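Local coordinates for protein probable chitinase (Chromobacterium violaceum, PDB 5JH8) that probably binds and hydrolyses chitin as a member of glycoside hydrolase family 18, at residues P248-N260 / T270-K282. Residues are numbered along the deposited sequence; the frame is centred on the assembly and turned at random.
Sequences PRYDAGTHSLTFN and TVWTENARSVALK
Three oxygens hold Lys-282 NZ. Lys-282 NZ donates a hydrogen bond of 2.8 Å to His-255 O. A salt bridge of 2.7 Å joins Lys-282 NZ to Glu-274 OE1, which uses its syn lone pair. Lys-282 NZ also has a hydrogen bond to Ala-191 O. The extended lysine chain carries the ammonium from the helix to the turn joining strands 249-251 and 256-260. A water links the other carboxylate oxygen, Glu-274 OE2, to Ser-256 OG. The turn has a G1 beta bulge, with His-255 and Ser-256 set opposite Asp-251 alone.

Leu-281 CG sits 3.7 Å above the plane of the His-255 ring. At the ring edge Tyr-250 OH and His-255 ND1 share a hydrogen bond of 2.6 Å. The Arg-277 guanidinium makes a cation-pi contact with Tyr-250, planes 90° apart, with NH1 over the ring centre. A capping box opens the helix: Ser-278 N donates to Asn-275 OD1, and Asn-275 N to Ser-278 OG.

Strands 256-260 and 270-273 pair as an antiparallel hairpin. Leu-257 and Thr-273 exchange two backbone bonds, as do Phe-259 and Val-271. Val-271 O takes a second donor, Thr-258 OG1 at 2.8 Å, from the face of its plane opposite Phe-259 N. A chi1 of -172° sets this OG1 beside the carbonyl carbon of Thr-258. Thr-258 CB makes a CH-pi contact over the indole face, 3.5 Å from the centroid of the Trp-272 six-membered ring. Ser-256 CB and Asp-251 CB touch the indole edge. On the other face of the hairpin, Val-271 CB packs 3.8 Å from the Phe-259 ring centroid.

The hairpin lies in the chain between barrel strands 212-222 and 293-297, consistent with the alpha+beta insertion of many family 18 chitinases. Strand 212-222 pairs with strand 268-273. Helix 237-244 lies against Phe-259, Val-271 and Thr-273, helix 193-206 against His-255, Leu-281 and Lys-282.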
ATOM      1  N   PRO A 248     -10.447  18.424 -17.321  1.00 12.61           N
ATOM      2  CA  PRO A 248     -10.680  17.331 -16.378  1.00 14.66           C
ATOM      3  C   PRO A 248     -11.989  17.517 -15.630  1.00 15.03           C
ATOM      4  O   PRO A 248     -12.411  18.635 -15.339  1.00 17.47           O
ATOM      5  CB  PRO A 248      -9.478  17.437 -15.431  1.00 16.09           C
ATOM      6  CG  PRO A 248      -9.140  18.888 -15.416  1.00 16.50           C
ATOM      7  CD  PRO A 248      -9.443  19.382 -16.817  1.00 14.31           C
ATOM      8  N   ARG A 249     -12.630  16.396 -15.318  1.00 13.38           N
ATOM      9  CA  ARG A 249     -13.920  16.350 -14.643  1.00 12.86           C
ATOM     10  C   ARG A 249     -13.715  15.734 -13.268  1.00 11.80           C
ATOM     11  O   ARG A 249     -13.119  14.653 -13.141  1.00 12.97           O
ATOM     12  CB  ARG A 249     -14.917  15.477 -15.420  1.00 13.92           C
ATOM     13  CG  ARG A 249     -16.300  15.277 -14.732  1.00 16.07           C
ATOM     14  CD  ARG A 249     -17.313  14.462 -15.576  1.00 17.44           C
ATOM     15  NE  ARG A 249     -17.021  13.025 -15.620  1.00 18.03           N
ATOM     16  CZ  ARG A 249     -17.388  12.151 -14.682  1.00 18.82           C
ATOM     17  NH1 ARG A 249     -18.068  12.554 -13.611  1.00 19.37           N
ATOM     18  NH2 ARG A 249     -17.071  10.867 -14.806  1.00 20.19           N
ATOM     19  N   TYR A 250     -14.181  16.425 -12.237  1.00 10.44           N
ATOM     20  CA  TYR A 250     -14.170  15.861 -10.895  1.00  9.69           C
ATOM     21  C   TYR A 250     -15.434  15.046 -10.688  1.00  9.59           C
ATOM     22  O   TYR A 250     -16.544  15.578 -10.764  1.00 12.28           O
ATOM     23  CB  TYR A 250     -14.072  16.949  -9.839  1.00  9.14           C
ATOM     24  CG  TYR A 250     -13.708  16.403  -8.472  1.00  8.61           C
ATOM     25  CD1 TYR A 250     -12.412  15.999  -8.185  1.00  8.80           C
ATOM     26  CD2 TYR A 250     -14.650  16.323  -7.455  1.00  9.79           C
ATOM     27  CE1 TYR A 250     -12.066  15.541  -6.929  1.00  8.82           C
ATOM     28  CE2 TYR A 250     -14.315  15.842  -6.198  1.00  9.31           C
ATOM     29  CZ  TYR A 250     -13.018  15.449  -5.934  1.00  8.93           C
ATOM     30  OH  TYR A 250     -12.643  14.997  -4.678  1.00  9.72           O
ATOM     31  N   ASP A 251     -15.267  13.760 -10.454  1.00 10.00           N
ATOM     32  CA  ASP A 251     -16.382  12.864 -10.175  1.00 12.02           C
ATOM     33  C   ASP A 251     -16.644  12.913  -8.675  1.00 11.19           C
ATOM     34  O   ASP A 251     -15.910  12.328  -7.875  1.00 11.68           O
ATOM     35  CB  ASP A 251     -16.064  11.454 -10.646  1.00 13.67           C
ATOM     36  CG  ASP A 251     -17.290  10.557 -10.602  1.00 16.77           C
ATOM     37  OD1 ASP A 251     -18.243  10.804 -11.380  1.00 17.60           O
ATOM     38  OD2 ASP A 251     -17.325   9.624  -9.779  1.00 19.18           O
ATOM     39  N   ALA A 252     -17.691  13.633  -8.287  1.00 11.88           N
ATOM     40  CA  ALA A 252     -17.939  13.851  -6.868  1.00 13.17           C
ATOM     41  C   ALA A 252     -18.343  12.572  -6.154  1.00 12.47           C
ATOM     42  O   ALA A 252     -17.989  12.390  -4.987  1.00 15.06           O
ATOM     43  CB  ALA A 252     -19.014  14.922  -6.694  1.00 15.51           C
ATOM     44  N   GLY A 253     -19.059  11.671  -6.836  1.00 11.38           N
ATOM     45  CA  GLY A 253     -19.512  10.439  -6.214  1.00 12.06           C
ATOM     46  C   GLY A 253     -18.391   9.508  -5.812  1.00 11.07           C
ATOM     47  O   GLY A 253     -18.579   8.674  -4.922  1.00 12.22           O
ATOM     48  N   THR A 254     -17.235   9.622  -6.457  1.00  9.65           N
ATOM     49  CA  THR A 254     -16.087   8.783  -6.133  1.00  8.88           C
ATOM     50  C   THR A 254     -14.870   9.593  -5.710  1.00  8.46           C
ATOM     51  O   THR A 254     -13.791   9.017  -5.517  1.00  8.48           O
ATOM     52  CB  THR A 254     -15.694   7.895  -7.328  1.00  9.78           C
ATOM     53  OG1 THR A 254     -15.150   8.709  -8.376  1.00 10.71           O
ATOM     54  CG2 THR A 254     -16.873   7.089  -7.837  1.00 10.62           C
ATOM     55  N   HIS A 255     -14.995  10.908  -5.602  1.00  8.29           N
ATOM     56  CA  HIS A 255     -13.869  11.792  -5.317  1.00  8.65           C
ATOM     57  C   HIS A 255     -12.645  11.399  -6.133  1.00  8.26           C
ATOM     58  O   HIS A 255     -11.571  11.106  -5.613  1.00  8.45           O
ATOM     59  CB  HIS A 255     -13.561  11.886  -3.821  1.00  8.77           C
ATOM     60  CG  HIS A 255     -14.564  12.696  -3.083  1.00  9.71           C
ATOM     61  ND1 HIS A 255     -14.596  14.070  -3.165  1.00 10.61           N
ATOM     62  CD2 HIS A 255     -15.628  12.330  -2.331  1.00 10.62           C
ATOM     63  CE1 HIS A 255     -15.609  14.517  -2.446  1.00 11.93           C
ATOM     64  NE2 HIS A 255     -16.253  13.485  -1.934  1.00 11.86           N
ATOM     65  N   SER A 256     -12.824  11.412  -7.454  1.00  8.20           N
ATOM     66  CA  SER A 256     -11.768  11.033  -8.378  1.00  8.65           C
ATOM     67  C   SER A 256     -11.795  11.976  -9.567  1.00  9.26           C
ATOM     68  O   SER A 256     -12.855  12.476  -9.941  1.00 11.50           O
ATOM     69  CB  SER A 256     -11.945   9.575  -8.809  1.00  8.96           C
ATOM     70  OG  SER A 256     -11.937   8.705  -7.685  1.00  9.81           O
ATOM     71  N   LEU A 257     -10.632  12.186 -10.169  1.00  8.46           N
ATOM     72  CA  LEU A 257     -10.471  13.072 -11.304  1.00  8.42           C
ATOM     73  C   LEU A 257     -10.329  12.247 -12.574  1.00  8.56           C
ATOM     74  O   LEU A 257      -9.563  11.276 -12.600  1.00  8.76           O
ATOM     75  CB  LEU A 257      -9.243  13.948 -11.101  1.00  9.01           C
ATOM     76  CG  LEU A 257      -9.099  15.089 -12.099  1.00 10.72           C
ATOM     77  CD1 LEU A 257     -10.079  16.201 -11.774  1.00 11.25           C
ATOM     78  CD2 LEU A 257      -7.663  15.599 -12.096  1.00 11.17           C
ATOM     79  N   THR A 258     -11.045  12.637 -13.636  1.00  9.84           N
ATOM     80  CA  THR A 258     -10.929  11.928 -14.903  1.00  9.37           C
ATOM     81  C   THR A 258     -10.791  12.914 -16.053  1.00  9.61           C
ATOM     82  O   THR A 258     -11.290  14.037 -16.002  1.00 10.18           O
ATOM     83  CB  THR A 258     -12.100  10.955 -15.114  1.00  9.57           C
ATOM     84  OG1 THR A 258     -11.867  10.148 -16.276  1.00  9.49           O
ATOM     85  CG2 THR A 258     -13.415  11.665 -15.277  1.00 10.57           C
ATOM     86  N   PHE A 259     -10.109  12.481 -17.106  1.00  9.83           N
ATOM     87  CA  PHE A 259     -10.074  13.242 -18.344  1.00 11.08           C
ATOM     88  C   PHE A 259      -9.765  12.299 -19.485  1.00 11.38           C
ATOM     89  O   PHE A 259      -9.310  11.174 -19.283  1.00 10.88           O
ATOM     90  CB  PHE A 259      -9.099  14.431 -18.309  1.00 11.02           C
ATOM     91  CG  PHE A 259      -7.665  14.082 -18.000  1.00 11.10           C
ATOM     92  CD1 PHE A 259      -7.227  14.003 -16.686  1.00 11.90           C
ATOM     93  CD2 PHE A 259      -6.729  13.919 -19.018  1.00 11.25           C
ATOM     94  CE1 PHE A 259      -5.919  13.724 -16.398  1.00 12.25           C
ATOM     95  CE2 PHE A 259      -5.402  13.645 -18.714  1.00 12.45           C
ATOM     96  CZ  PHE A 259      -5.013  13.559 -17.404  1.00 12.65           C
ATOM     97  N   ASN A 260     -10.047  12.776 -20.689  1.00 13.24           N
ATOM     98  CA  ASN A 260      -9.756  12.046 -21.898  1.00 14.13           C
ATOM     99  C   ASN A 260      -8.903  12.907 -22.807  1.00 14.39           C
ATOM    100  O   ASN A 260      -8.832  14.133 -22.668  1.00 15.57           O
ATOM    101  CB  ASN A 260     -11.033  11.708 -22.664  1.00 16.27           C
ATOM    102  CG  ASN A 260     -11.945  10.819 -21.885  1.00 18.07           C
ATOM    103  OD1 ASN A 260     -11.804   9.593 -21.889  1.00 20.35           O
ATOM    104  ND2 ASN A 260     -12.908  11.431 -21.207  1.00 20.31           N
ATOM    105  N   THR A 270      -8.247   7.469 -21.637  1.00 10.05           N
ATOM    106  CA  THR A 270      -9.013   7.816 -20.456  1.00 10.24           C
ATOM    107  C   THR A 270      -8.071   7.737 -19.264  1.00  9.24           C
ATOM    108  O   THR A 270      -7.415   6.710 -19.064  1.00  9.28           O
ATOM    109  CB  THR A 270     -10.140   6.806 -20.232  1.00 11.21           C
ATOM    110  OG1 THR A 270     -10.990   6.766 -21.372  1.00 14.39           O
ATOM    111  CG2 THR A 270     -11.000   7.177 -19.083  1.00 11.77           C
ATOM    112  N   VAL A 271      -7.996   8.815 -18.489  1.00  8.50           N
ATOM    113  CA  VAL A 271      -7.200   8.853 -17.274  1.00  7.96           C
ATOM    114  C   VAL A 271      -8.135   8.947 -16.085  1.00  7.68           C
ATOM    115  O   VAL A 271      -9.099   9.709 -16.108  1.00  8.32           O
ATOM    116  CB  VAL A 271      -6.251  10.072 -17.283  1.00  9.87           C
ATOM    117  CG1 VAL A 271      -5.511  10.219 -15.945  1.00 10.66           C
ATOM    118  CG2 VAL A 271      -5.279   9.979 -18.448  1.00 10.89           C
ATOM    119  N   TRP A 272      -7.833   8.190 -15.041  1.00  7.05           N
ATOM    120  CA  TRP A 272      -8.430   8.366 -13.722  1.00  7.36           C
ATOM    121  C   TRP A 272      -7.303   8.555 -12.717  1.00  7.00           C
ATOM    122  O   TRP A 272      -6.361   7.751 -12.689  1.00  7.51           O
ATOM    123  CB  TRP A 272      -9.277   7.164 -13.317  1.00  8.06           C
ATOM    124  CG  TRP A 272     -10.604   7.113 -13.994  1.00  8.14           C
ATOM    125  CD1 TRP A 272     -10.897   6.484 -15.168  1.00  9.10           C
ATOM    126  CD2 TRP A 272     -11.829   7.699 -13.538  1.00  8.57           C
ATOM    127  NE1 TRP A 272     -12.230   6.627 -15.467  1.00 10.22           N
ATOM    128  CE2 TRP A 272     -12.823   7.376 -14.484  1.00 10.34           C
ATOM    129  CE3 TRP A 272     -12.183   8.462 -12.432  1.00  9.87           C
ATOM    130  CZ2 TRP A 272     -14.151   7.808 -14.355  1.00 11.16           C
ATOM    131  CZ3 TRP A 272     -13.477   8.879 -12.301  1.00 11.22           C
ATOM    132  CH2 TRP A 272     -14.454   8.548 -13.248  1.00 11.45           C
ATOM    133  N   THR A 273      -7.386   9.612 -11.905  1.00  7.30           N
ATOM    134  CA  THR A 273      -6.342   9.908 -10.941  1.00  7.65           C
ATOM    135  C   THR A 273      -6.942  10.733  -9.807  1.00  6.93           C
ATOM    136  O   THR A 273      -8.168  10.827  -9.643  1.00  8.03           O
ATOM    137  CB  THR A 273      -5.133  10.557 -11.626  1.00  8.21           C
ATOM    138  OG1 THR A 273      -4.051  10.582 -10.697  1.00  9.07           O
ATOM    139  CG2 THR A 273      -5.463  11.943 -12.143  1.00  9.48           C
ATOM    140  N   GLU A 274      -6.049  11.305  -9.010  1.00  7.47           N
ATOM    141  CA  GLU A 274      -6.369  12.094  -7.826  1.00  7.46           C
ATOM    142  C   GLU A 274      -6.083  13.569  -8.091  1.00  7.36           C
ATOM    143  O   GLU A 274      -5.336  13.931  -9.009  1.00  8.34           O
ATOM    144  CB  GLU A 274      -5.514  11.677  -6.611  1.00  7.69           C
ATOM    145  CG  GLU A 274      -5.539  10.181  -6.268  1.00  7.47           C
ATOM    146  CD  GLU A 274      -6.918   9.671  -5.931  1.00  7.48           C
ATOM    147  OE1 GLU A 274      -7.675  10.407  -5.236  1.00  7.73           O
ATOM    148  OE2 GLU A 274      -7.250   8.540  -6.361  1.00  7.93           O
ATOM    149  N   ASN A 275      -6.679  14.426  -7.253  1.00  7.68           N
ATOM    150  CA  ASN A 275      -6.228  15.808  -7.144  1.00  8.15           C
ATOM    151  C   ASN A 275      -6.117  16.170  -5.666  1.00  7.37           C
ATOM    152  O   ASN A 275      -6.241  15.314  -4.797  1.00  7.53           O
ATOM    153  CB  ASN A 275      -7.114  16.773  -7.954  1.00  8.81           C
ATOM    154  CG  ASN A 275      -8.501  16.943  -7.370  1.00  8.42           C
ATOM    155  OD1 ASN A 275      -8.846  16.361  -6.355  1.00  8.91           O
ATOM    156  ND2 ASN A 275      -9.323  17.735  -8.050  1.00 10.58           N
ATOM    157  N   ALA A 276      -5.863  17.438  -5.350  1.00  8.09           N
ATOM    158  CA  ALA A 276      -5.667  17.797  -3.948  1.00  8.08           C
ATOM    159  C   ALA A 276      -6.943  17.587  -3.143  1.00  7.88           C
ATOM    160  O   ALA A 276      -6.891  17.163  -1.983  1.00  8.21           O
ATOM    161  CB  ALA A 276      -5.169  19.235  -3.835  1.00  9.00           C
ATOM    162  N   ARG A 277      -8.102  17.912  -3.728  1.00  7.88           N
ATOM    163  CA  ARG A 277      -9.356  17.705  -3.026  1.00  8.05           C
ATOM    164  C   ARG A 277      -9.560  16.236  -2.675  1.00  7.96           C
ATOM    165  O   ARG A 277     -10.000  15.910  -1.566  1.00  8.32           O
ATOM    166  CB  ARG A 277     -10.531  18.182  -3.873  1.00  9.15           C
ATOM    167  CG  ARG A 277     -11.852  18.186  -3.093  1.00  9.39           C
ATOM    168  CD  ARG A 277     -13.073  18.646  -3.943  1.00 10.34           C
ATOM    169  NE  ARG A 277     -12.761  19.891  -4.606  1.00 10.51           N
ATOM    170  CZ  ARG A 277     -12.445  20.020  -5.885  1.00 10.08           C
ATOM    171  NH1 ARG A 277     -12.579  19.016  -6.757  1.00 10.91           N
ATOM    172  NH2 ARG A 277     -12.010  21.187  -6.319  1.00 12.21           N
ATOM    173  N   SER A 278      -9.270  15.333  -3.616  1.00  7.64           N
ATOM    174  CA  SER A 278      -9.549  13.927  -3.378  1.00  7.57           C
ATOM    175  C   SER A 278      -8.587  13.327  -2.377  1.00  7.25           C
ATOM    176  O   SER A 278      -8.997  12.521  -1.536  1.00  7.23           O
ATOM    177  CB  SER A 278      -9.540  13.137  -4.678  1.00  8.01           C
ATOM    178  OG  SER A 278      -8.270  13.043  -5.268  1.00  7.92           O
ATOM    179  N   VAL A 279      -7.308  13.707  -2.445  1.00  7.09           N
ATOM    180  CA  VAL A 279      -6.344  13.220  -1.466  1.00  7.23           C
ATOM    181  C   VAL A 279      -6.717  13.698  -0.065  1.00  7.43           C
ATOM    182  O   VAL A 279      -6.670  12.927   0.899  1.00  7.56           O
ATOM    183  CB  VAL A 279      -4.910  13.610  -1.877  1.00  7.18           C
ATOM    184  CG1 VAL A 279      -3.927  13.381  -0.719  1.00  6.99           C
ATOM    185  CG2 VAL A 279      -4.513  12.816  -3.104  1.00  8.63           C
ATOM    186  N   ALA A 280      -7.070  14.979   0.076  1.00  7.35           N
ATOM    187  CA  ALA A 280      -7.470  15.486   1.383  1.00  8.00           C
ATOM    188  C   ALA A 280      -8.709  14.762   1.887  1.00  7.74           C
ATOM    189  O   ALA A 280      -8.773  14.383   3.058  1.00  7.93           O
ATOM    190  CB  ALA A 280      -7.707  16.997   1.330  1.00  8.79           C
ATOM    191  N   LEU A 281      -9.690  14.527   1.009  1.00  7.55           N
ATOM    192  CA  LEU A 281     -10.893  13.804   1.418  1.00  7.73           C
ATOM    193  C   LEU A 281     -10.518  12.416   1.930  1.00  7.65           C
ATOM    194  O   LEU A 281     -10.975  11.975   2.995  1.00  7.91           O
ATOM    195  CB  LEU A 281     -11.891  13.736   0.249  1.00  9.42           C
ATOM    196  CG  LEU A 281     -13.256  13.064   0.460  1.00 10.93           C
ATOM    197  CD1 LEU A 281     -13.185  11.563   0.403  1.00 10.85           C
ATOM    198  CD2 LEU A 281     -13.897  13.496   1.764  1.00 12.78           C
ATOM    199  N   LYS A 282      -9.693  11.703   1.170  1.00  7.40           N
ATOM    200  CA  LYS A 282      -9.342  10.335   1.552  1.00  7.30           C
ATOM    201  C   LYS A 282      -8.511  10.308   2.836  1.00  6.99           C
ATOM    202  O   LYS A 282      -8.705   9.413   3.664  1.00  7.23           O
ATOM    203  CB  LYS A 282      -8.703   9.623   0.366  1.00  7.59           C
ATOM    204  CG  LYS A 282      -9.755   9.429  -0.731  1.00  8.24           C
ATOM    205  CD  LYS A 282      -9.220   9.203  -2.140  1.00  7.35           C
ATOM    206  CE  LYS A 282     -10.378   9.374  -3.129  1.00  7.77           C
ATOM    207  NZ  LYS A 282      -9.955   9.140  -4.530  1.00  7.53           N
TER
HETATM  208  O   HOH W   1      -9.561   7.457  -7.244  1.00  8.21           O